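PDB 2EW2: 2-dehydropantoate 2-reductase, putative from Enterococcus faecalis, which probably catalyses the NADPH-dependent reduction of 2-dehydropantoate (ketopantoate) to (R)-pantoate, a step on the way to pantothenate. Local coordinates for residues 46-51 with 55-60; 16-21 with 77-82; 4-9 with 168-173. One frame throughout, in Å; residues are numbered along the deposited sequence.

How the interactions relate
The chain starts with strand 5-9 of the large mixed sheet and runs straight into helix 13-24. Interaction 1 closes the shortest loop, the hairpin of 46-51 and 55-60. That hairpin is nested inside the loop closed by interaction 2, where 16-21 meets 77-82. Interaction 3, between 4-9 and 168-173, closes the longest loop and encloses both. None of the three loops cross. Interactions 2 and 3 share the sheet, since I79 and L81 probably hydrogen-bond through their backbones to A9 on the neighbouring strand. Helix 13-24 joins interactions 2 and 1, with I20 packed on L47 and A49. Interactions 1 and 3 do not touch.

Interaction 1: residues 46-51 with 55-60; sequences GLIADF and EVVANL
L47 and A58 bond to each other twice through their backbones, and A49 and V56 do the same two residues further along. These are the two hydrogen-bonded pairs of an antiparallel hairpin. The outer pair is less straight: L47 N to A58 O is 2.8 Å at 158°. A49 N reaches V56 O at 2.7 Å and is almost linear at 176°. I48 with V57 and D50 with E55 are the non-hydrogen-bonded pairs between and beyond. G46 leads in from the preceding helix with positive phi, and its CA lies 3.6 Å from A58 O.

Side chains meet on both faces. On one, I48 CG1 runs beside V57 CG2 at 4.0 Å, pointing the same way. I48 CG2 sets a methyl against a carboxylate oxygen, 3.6 Å from E55 OE2. On the other, V56 CG2 touches F51 CB at 3.8 Å. V56 chi1 (167°) sets CG1 anti to the backbone N and CG2 beside it, against F51.

Strand 54-58 is the outermost strand of the small sheet within this chain. Strand 47-51 bonds on its far side to strand 142-145. The face with L47, A49 and V56 packs against helix 13-24, through I20 and Q24.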
loop_
_atom_site.group_PDB
_atom_site.type_symbol
_atom_site.label_atom_id
_atom_site.label_comp_id
_atom_site.label_asym_id
_atom_site.label_seq_id
_atom_site.Cartn_x
_atom_site.Cartn_y
_atom_site.Cartn_z
ATOM N N GLY B 46 -37.607 14.223 31.679
ATOM C CA GLY B 46 -37.876 14.394 30.249
ATOM C C GLY B 46 -36.595 14.865 29.576
ATOM O O GLY B 46 -35.596 15.138 30.255
ATOM N N LEU B 47 -36.618 14.944 28.249
ATOM C CA LEU B 47 -35.505 15.495 27.482
ATOM C C LEU B 47 -35.649 17.003 27.447
ATOM O O LEU B 47 -36.658 17.519 26.973
ATOM C CB LEU B 47 -35.487 14.919 26.061
ATOM C CG LEU B 47 -34.525 15.502 25.012
ATOM C CD1 LEU B 47 -33.054 15.427 25.466
ATOM C CD2 LEU B 47 -34.723 14.807 23.667
ATOM N N ILE B 48 -34.626 17.703 27.933
ATOM C CA ILE B 48 -34.677 19.148 28.084
ATOM C C ILE B 48 -33.796 19.803 27.042
ATOM O O ILE B 48 -32.600 19.488 26.938
ATOM C CB ILE B 48 -34.238 19.592 29.511
ATOM C CG1 ILE B 48 -35.189 19.000 30.555
ATOM C CG2 ILE B 48 -34.197 21.139 29.631
ATOM C CD1 ILE B 48 -34.698 19.148 31.974
ATOM N N ALA B 49 -34.402 20.708 26.273
ATOM C CA ALA B 49 -33.690 21.477 25.272
ATOM C C ALA B 49 -33.727 22.970 25.571
ATOM O O ALA B 49 -34.767 23.518 25.948
ATOM C CB ALA B 49 -34.257 21.219 23.904
ATOM N N ASP B 50 -32.572 23.609 25.426
ATOM C CA ASP B 50 -32.508 25.044 25.280
ATOM C C ASP B 50 -32.614 25.292 23.786
ATOM O O ASP B 50 -31.624 25.248 23.058
ATOM C CB ASP B 50 -31.206 25.601 25.863
ATOM C CG ASP B 50 -31.036 27.086 25.606
ATOM O OD1 ASP B 50 -31.956 27.728 25.034
ATOM O OD2 ASP B 50 -29.968 27.613 25.969
ATOM N N PHE B 51 -33.844 25.542 23.350
ATOM C CA PHE B 51 -34.209 25.544 21.950
ATOM C C PHE B 51 -34.388 26.985 21.501
ATOM O O PHE B 51 -35.427 27.582 21.763
ATOM C CB PHE B 51 -35.536 24.787 21.792
ATOM C CG PHE B 51 -35.776 24.232 20.423
ATOM C CD1 PHE B 51 -35.276 24.864 19.289
ATOM C CD2 PHE B 51 -36.527 23.066 20.268
ATOM C CE1 PHE B 51 -35.508 24.355 18.021
ATOM C CE2 PHE B 51 -36.769 22.545 19.002
ATOM C CZ PHE B 51 -36.257 23.191 17.874
ATOM N N GLU B 55 -36.656 27.227 26.855
ATOM C CA GLU B 55 -36.644 25.870 27.380
ATOM C C GLU B 55 -37.834 25.063 26.860
ATOM O O GLU B 55 -38.980 25.468 26.996
ATOM C CB GLU B 55 -36.599 25.856 28.907
ATOM C CG GLU B 55 -36.870 24.474 29.507
ATOM C CD GLU B 55 -36.159 24.251 30.818
ATOM O OE1 GLU B 55 -36.845 23.936 31.814
ATOM O OE2 GLU B 55 -34.916 24.394 30.852
ATOM N N VAL B 56 -37.529 23.934 26.239
ATOM C CA VAL B 56 -38.524 22.989 25.772
ATOM C C VAL B 56 -38.235 21.666 26.479
ATOM O O VAL B 56 -37.075 21.239 26.552
ATOM C CB VAL B 56 -38.420 22.811 24.238
ATOM C CG1 VAL B 56 -39.215 21.601 23.757
ATOM C CG2 VAL B 56 -38.891 24.074 23.528
ATOM N N VAL B 57 -39.277 21.041 27.027
ATOM C CA VAL B 57 -39.143 19.724 27.665
ATOM C C VAL B 57 -40.028 18.729 26.915
ATOM O O VAL B 57 -41.166 19.041 26.573
ATOM C CB VAL B 57 -39.497 19.755 29.178
ATOM C CG1 VAL B 57 -39.317 18.390 29.814
ATOM C CG2 VAL B 57 -38.649 20.802 29.932
ATOM N N ALA B 58 -39.495 17.542 26.635
ATOM C CA ALA B 58 -40.249 16.514 25.919
ATOM C C ALA B 58 -40.154 15.230 26.712
ATOM O O ALA B 58 -39.064 14.703 26.911
ATOM C CB ALA B 58 -39.704 16.325 24.510
ATOM N N ASN B 59 -41.288 14.745 27.198
ATOM C CA ASN B 59 -41.287 13.513 27.965
ATOM C C ASN B 59 -41.358 12.329 27.013
ATOM O O ASN B 59 -42.429 11.872 26.654
ATOM C CB ASN B 59 -42.424 13.492 28.984
ATOM C CG ASN B 59 -42.377 14.679 29.921
ATOM O OD1 ASN B 59 -41.789 14.605 31.007
ATOM N ND2 ASN B 59 -42.976 15.797 29.500
ATOM N N LEU B 60 -40.195 11.867 26.577
ATOM C CA LEU B 60 -40.128 10.823 25.566
ATOM C C LEU B 60 -39.703 9.540 26.227
ATOM O O LEU B 60 -38.885 9.563 27.154
ATOM C CB LEU B 60 -39.152 11.202 24.437
ATOM C CG LEU B 60 -39.541 12.425 23.585
ATOM C CD1 LEU B 60 -38.471 12.806 22.562
ATOM C CD2 LEU B 60 -40.891 12.228 22.893
#

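Interaction 2: residues 16-21 with 77-82; sequences SRLGIM and LIIALT
L18 on the helix and I79 on the strand are where the two backbones come closest, with 8.9 Å between their CA atoms, so only side chains span the gap.

L18 does all the reaching from the helix. Its CD1 meets I79 CG2 at 4.0 Å, and the two side chains pass at a slant. The same CD1 also touches L81 CD1 at 4.3 Å. One methyl of L18 thus serves both residues, which are two apart on the 77-82 segment. I79 offers CG2, the branch anti to its backbone N. Its longer arm turns along the sheet, where CD1 packs on I6 and I8. The contact is apolar. L18 and I79 are buried; L81 is partly exposed.

Helix 13-24 lies over one face of the large sheet, and helix 84-94 packs on the other through I78 and A80. Strand 77-80 sits between strands 5-9 and 103-106. L81 touches the glycine-rich turn that joins strand 5-9 to helix 13-24, while S16 OG bonds back to A11 O and G12 O. L18 also rests on L107 and L176.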
loop_
_atom_site.group_PDB
_atom_site.type_symbol
_atom_site.label_atom_id
_atom_site.label_comp_id
_atom_site.label_asym_id
_atom_site.label_seq_id
_atom_site.Cartn_x
_atom_site.Cartn_y
_atom_site.Cartn_z
ATOM N N SER B 16 -31.477 13.884 19.576
ATOM C CA SER B 16 -32.321 14.648 20.479
ATOM C C SER B 16 -33.023 15.806 19.785
ATOM O O SER B 16 -34.209 16.040 20.019
ATOM C CB SER B 16 -31.501 15.135 21.681
ATOM O OG SER B 16 -31.145 14.033 22.496
ATOM N N ARG B 17 -32.317 16.512 18.909
ATOM C CA ARG B 17 -32.966 17.556 18.092
ATOM C C ARG B 17 -34.099 16.989 17.266
ATOM O O ARG B 17 -35.228 17.493 17.314
ATOM C CB ARG B 17 -31.992 18.270 17.159
ATOM C CG ARG B 17 -32.729 19.267 16.261
ATOM C CD ARG B 17 -31.843 19.911 15.214
ATOM N NE ARG B 17 -31.004 21.003 15.723
ATOM C CZ ARG B 17 -31.425 22.234 16.035
ATOM N NH1 ARG B 17 -30.545 23.133 16.445
ATOM N NH2 ARG B 17 -32.708 22.581 15.947
ATOM N N LEU B 18 -33.802 15.935 16.506
ATOM C CA LEU B 18 -34.812 15.309 15.661
ATOM C C LEU B 18 -35.970 14.785 16.515
ATOM O O LEU B 18 -37.134 14.954 16.156
ATOM C CB LEU B 18 -34.206 14.180 14.800
ATOM C CG LEU B 18 -33.023 14.505 13.869
ATOM C CD1 LEU B 18 -32.925 13.522 12.707
ATOM C CD2 LEU B 18 -33.030 15.925 13.353
ATOM N N GLY B 19 -35.650 14.170 17.646
ATOM C CA GLY B 19 -36.676 13.646 18.542
ATOM C C GLY B 19 -37.664 14.689 19.049
ATOM O O GLY B 19 -38.882 14.502 18.956
ATOM N N ILE B 20 -37.135 15.768 19.614
ATOM C CA ILE B 20 -37.947 16.885 20.102
ATOM C C ILE B 20 -38.857 17.472 19.016
ATOM O O ILE B 20 -40.051 17.656 19.237
ATOM C CB ILE B 20 -37.064 18.023 20.688
ATOM C CG1 ILE B 20 -36.460 17.572 22.019
ATOM C CG2 ILE B 20 -37.917 19.295 20.919
ATOM C CD1 ILE B 20 -35.323 18.442 22.543
HETATM N N MSE B 21 -38.266 17.776 17.864
HETATM C CA MSE B 21 -38.959 18.430 16.769
HETATM C C MSE B 21 -40.039 17.535 16.158
HETATM O O MSE B 21 -41.132 18.002 15.855
HETATM C CB MSE B 21 -37.952 18.901 15.717
HETATM C CG MSE B 21 -36.969 19.957 16.245
HETATM SE SE MSE B 21 -35.772 20.650 14.849
HETATM C CE MSE B 21 -37.038 21.671 13.821
ATOM N N LEU B 77 -40.503 4.021 11.198
ATOM C CA LEU B 77 -39.238 4.635 10.762
ATOM C C LEU B 77 -38.231 4.558 11.874
ATOM O O LEU B 77 -38.551 4.849 13.022
ATOM C CB LEU B 77 -39.422 6.107 10.358
ATOM C CG LEU B 77 -38.180 6.928 9.941
ATOM C CD1 LEU B 77 -37.576 6.387 8.635
ATOM C CD2 LEU B 77 -38.507 8.428 9.813
ATOM N N ILE B 78 -37.012 4.168 11.530
ATOM C CA ILE B 78 -35.894 4.292 12.449
ATOM C C ILE B 78 -34.924 5.293 11.828
ATOM O O ILE B 78 -34.608 5.199 10.638
ATOM C CB ILE B 78 -35.181 2.939 12.721
ATOM C CG1 ILE B 78 -36.156 1.923 13.332
ATOM C CG2 ILE B 78 -33.957 3.124 13.700
ATOM C CD1 ILE B 78 -35.617 0.482 13.303
ATOM N N ILE B 79 -34.499 6.267 12.627
ATOM C CA ILE B 79 -33.485 7.213 12.205
ATOM C C ILE B 79 -32.169 6.801 12.852
ATOM O O ILE B 79 -32.050 6.794 14.070
ATOM C CB ILE B 79 -33.822 8.678 12.573
ATOM C CG1 ILE B 79 -35.104 9.108 11.854
ATOM C CG2 ILE B 79 -32.621 9.588 12.186
ATOM C CD1 ILE B 79 -35.830 10.331 12.473
ATOM N N ALA B 80 -31.198 6.443 12.014
ATOM C CA ALA B 80 -29.907 5.946 12.475
ATOM C C ALA B 80 -28.887 7.082 12.635
ATOM O O ALA B 80 -28.532 7.738 11.658
ATOM C CB ALA B 80 -29.378 4.903 11.498
ATOM N N LEU B 81 -28.429 7.295 13.871
ATOM C CA LEU B 81 -27.371 8.254 14.178
ATOM C C LEU B 81 -26.226 7.667 15.015
ATOM O O LEU B 81 -25.254 8.366 15.314
ATOM C CB LEU B 81 -27.953 9.485 14.875
ATOM C CG LEU B 81 -28.708 10.397 13.906
ATOM C CD1 LEU B 81 -29.902 11.037 14.572
ATOM C CD2 LEU B 81 -27.745 11.453 13.319
ATOM N N THR B 82 -26.345 6.394 15.392
ATOM C CA THR B 82 -25.299 5.667 16.120
ATOM C C THR B 82 -24.029 5.605 15.263
ATOM O O THR B 82 -24.101 5.265 14.070
ATOM C CB THR B 82 -25.786 4.226 16.399
ATOM O OG1 THR B 82 -27.023 4.279 17.119
ATOM C CG2 THR B 82 -24.783 3.424 17.215
#

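Interaction 3: residues 4-9 with 168-173; sequences MKIAIA and VDVFQK
M4 and I6 meet V170 without any flat group taking part. The ring of F171 stays beside the contact, its CE1 5.1 Å from I6 CD1, too far to touch. Neither its faces nor its edges are used across the two segments, and the F171 side chain packs instead on I79, L176 and P178.

The contact rests on the two methyls of V170. CG2 takes the end of M4, a selenomethionine. M4 CE lies 3.7 Å from V170 CG2, and SE lies 4.1 Å from the same methyl. M4 reaches out nearly extended as far as SE, then bends at the last torsion (chi3 -93°), and the two side chains meet at a slant. V170 CG1 faces I6 CD1 at 4.4 Å, a looser touch. With chi1 at 174° the two methyls are splayed, CG1 to I6 and CG2 to M4. V170 also touches N27, and M4 N is bonded to N27 OD1.

The arrangement is a helix laid against a face of a parallel sheet region, as in a Rossmann-type domain. Strand 5-9 lies inside that sheet, between strands 28-32 and 77-80, and leads to the glycine-rich turn. Helix 161-173 links strands 151-155 and 178-180, neighbours that run parallel, so it forms the helical part of a beta-alpha-beta crossover. V170 ties that later unit to I6 of the first strand and to M4 just before it.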
loop_
_atom_site.group_PDB
_atom_site.type_symbol
_atom_site.label_atom_id
_atom_site.label_comp_id
_atom_site.label_asym_id
_atom_site.label_seq_id
_atom_site.Cartn_x
_atom_site.Cartn_y
_atom_site.Cartn_z
HETATM N N MSE B 4 -46.544 9.266 12.488
HETATM C CA MSE B 4 -45.625 8.186 12.272
HETATM C C MSE B 4 -45.062 7.726 13.614
HETATM O O MSE B 4 -44.887 8.540 14.523
HETATM C CB MSE B 4 -44.528 8.679 11.350
HETATM C CG MSE B 4 -43.793 7.618 10.630
HETATM SE SE MSE B 4 -42.672 8.472 9.323
HETATM C CE MSE B 4 -43.870 8.408 7.755
ATOM N N LYS B 5 -44.838 6.419 13.753
ATOM C CA LYS B 5 -44.101 5.884 14.895
ATOM C C LYS B 5 -42.619 5.874 14.511
ATOM O O LYS B 5 -42.223 5.188 13.566
ATOM C CB LYS B 5 -44.565 4.473 15.272
ATOM C CG LYS B 5 -46.046 4.359 15.647
ATOM C CD LYS B 5 -46.382 2.945 16.146
ATOM C CE LYS B 5 -47.881 2.797 16.368
ATOM N NZ LYS B 5 -48.555 2.336 15.102
ATOM N N ILE B 6 -41.817 6.643 15.238
ATOM C CA ILE B 6 -40.388 6.842 14.896
ATOM C C ILE B 6 -39.476 6.531 16.069
ATOM O O ILE B 6 -39.676 7.060 17.170
ATOM C CB ILE B 6 -40.116 8.297 14.406
ATOM C CG1 ILE B 6 -41.123 8.691 13.319
ATOM C CG2 ILE B 6 -38.628 8.474 13.919
ATOM C CD1 ILE B 6 -41.113 10.174 12.922
ATOM N N ALA B 7 -38.483 5.673 15.827
ATOM C CA ALA B 7 -37.444 5.379 16.794
ATOM C C ALA B 7 -36.173 6.118 16.367
ATOM O O ALA B 7 -35.848 6.190 15.168
ATOM C CB ALA B 7 -37.190 3.903 16.882
ATOM N N ILE B 8 -35.514 6.729 17.352
ATOM C CA ILE B 8 -34.254 7.433 17.129
ATOM C C ILE B 8 -33.140 6.553 17.666
ATOM O O ILE B 8 -33.017 6.390 18.873
ATOM C CB ILE B 8 -34.209 8.821 17.855
ATOM C CG1 ILE B 8 -35.437 9.677 17.531
ATOM C CG2 ILE B 8 -32.906 9.564 17.522
ATOM C CD1 ILE B 8 -35.525 10.166 16.109
ATOM N N ALA B 9 -32.339 5.978 16.772
ATOM C CA ALA B 9 -31.264 5.068 17.181
ATOM C C ALA B 9 -29.969 5.864 17.349
ATOM O O ALA B 9 -29.253 6.158 16.376
ATOM C CB ALA B 9 -31.097 3.913 16.152
ATOM N N VAL B 168 -40.373 12.947 3.969
ATOM C CA VAL B 168 -40.203 14.393 3.678
ATOM C C VAL B 168 -41.392 15.215 4.211
ATOM O O VAL B 168 -41.202 16.200 4.904
ATOM C CB VAL B 168 -39.957 14.667 2.172
ATOM C CG1 VAL B 168 -40.039 16.196 1.848
ATOM C CG2 VAL B 168 -38.608 14.113 1.727
ATOM N N ASP B 169 -42.610 14.788 3.878
ATOM C CA ASP B 169 -43.842 15.425 4.369
ATOM C C ASP B 169 -43.876 15.515 5.895
ATOM O O ASP B 169 -44.136 16.583 6.459
ATOM C CB ASP B 169 -45.077 14.669 3.866
ATOM C CG ASP B 169 -45.299 14.828 2.378
ATOM O OD1 ASP B 169 -44.711 15.753 1.769
ATOM O OD2 ASP B 169 -46.075 14.026 1.807
ATOM N N VAL B 170 -43.618 14.392 6.553
ATOM C CA VAL B 170 -43.537 14.345 8.020
ATOM C C VAL B 170 -42.493 15.315 8.599
ATOM O O VAL B 170 -42.802 16.112 9.507
ATOM C CB VAL B 170 -43.283 12.904 8.532
ATOM C CG1 VAL B 170 -43.044 12.916 10.047
ATOM C CG2 VAL B 170 -44.491 12.000 8.184
ATOM N N PHE B 171 -41.280 15.279 8.039
ATOM C CA PHE B 171 -40.190 16.170 8.447
ATOM C C PHE B 171 -40.514 17.636 8.179
ATOM O O PHE B 171 -40.047 18.521 8.899
ATOM C CB PHE B 171 -38.907 15.807 7.684
ATOM C CG PHE B 171 -38.174 14.614 8.247
ATOM C CD1 PHE B 171 -38.825 13.682 9.051
ATOM C CD2 PHE B 171 -36.834 14.407 7.936
ATOM C CE1 PHE B 171 -38.142 12.567 9.575
ATOM C CE2 PHE B 171 -36.150 13.300 8.437
ATOM C CZ PHE B 171 -36.811 12.383 9.261
ATOM N N GLN B 172 -41.288 17.891 7.125
ATOM C CA GLN B 172 -41.648 19.266 6.764
ATOM C C GLN B 172 -42.507 19.902 7.852
ATOM O O GLN B 172 -42.263 21.034 8.288
ATOM C CB GLN B 172 -42.396 19.293 5.430
ATOM C CG GLN B 172 -42.934 20.681 5.058
ATOM C CD GLN B 172 -41.811 21.649 4.818
ATOM O OE1 GLN B 172 -40.787 21.286 4.231
ATOM N NE2 GLN B 172 -41.981 22.892 5.277
ATOM N N LYS B 173 -43.505 19.147 8.291
ATOM C CA LYS B 173 -44.415 19.599 9.313
ATOM C C LYS B 173 -43.722 19.776 10.665
ATOM O O LYS B 173 -44.124 20.621 11.456
ATOM C CB LYS B 173 -45.607 18.654 9.385
ATOM C CG LYS B 173 -46.519 18.819 8.181
ATOM C CD LYS B 173 -47.487 17.672 8.027
ATOM C CE LYS B 173 -48.159 17.750 6.673
ATOM N NZ LYS B 173 -48.681 16.416 6.251
#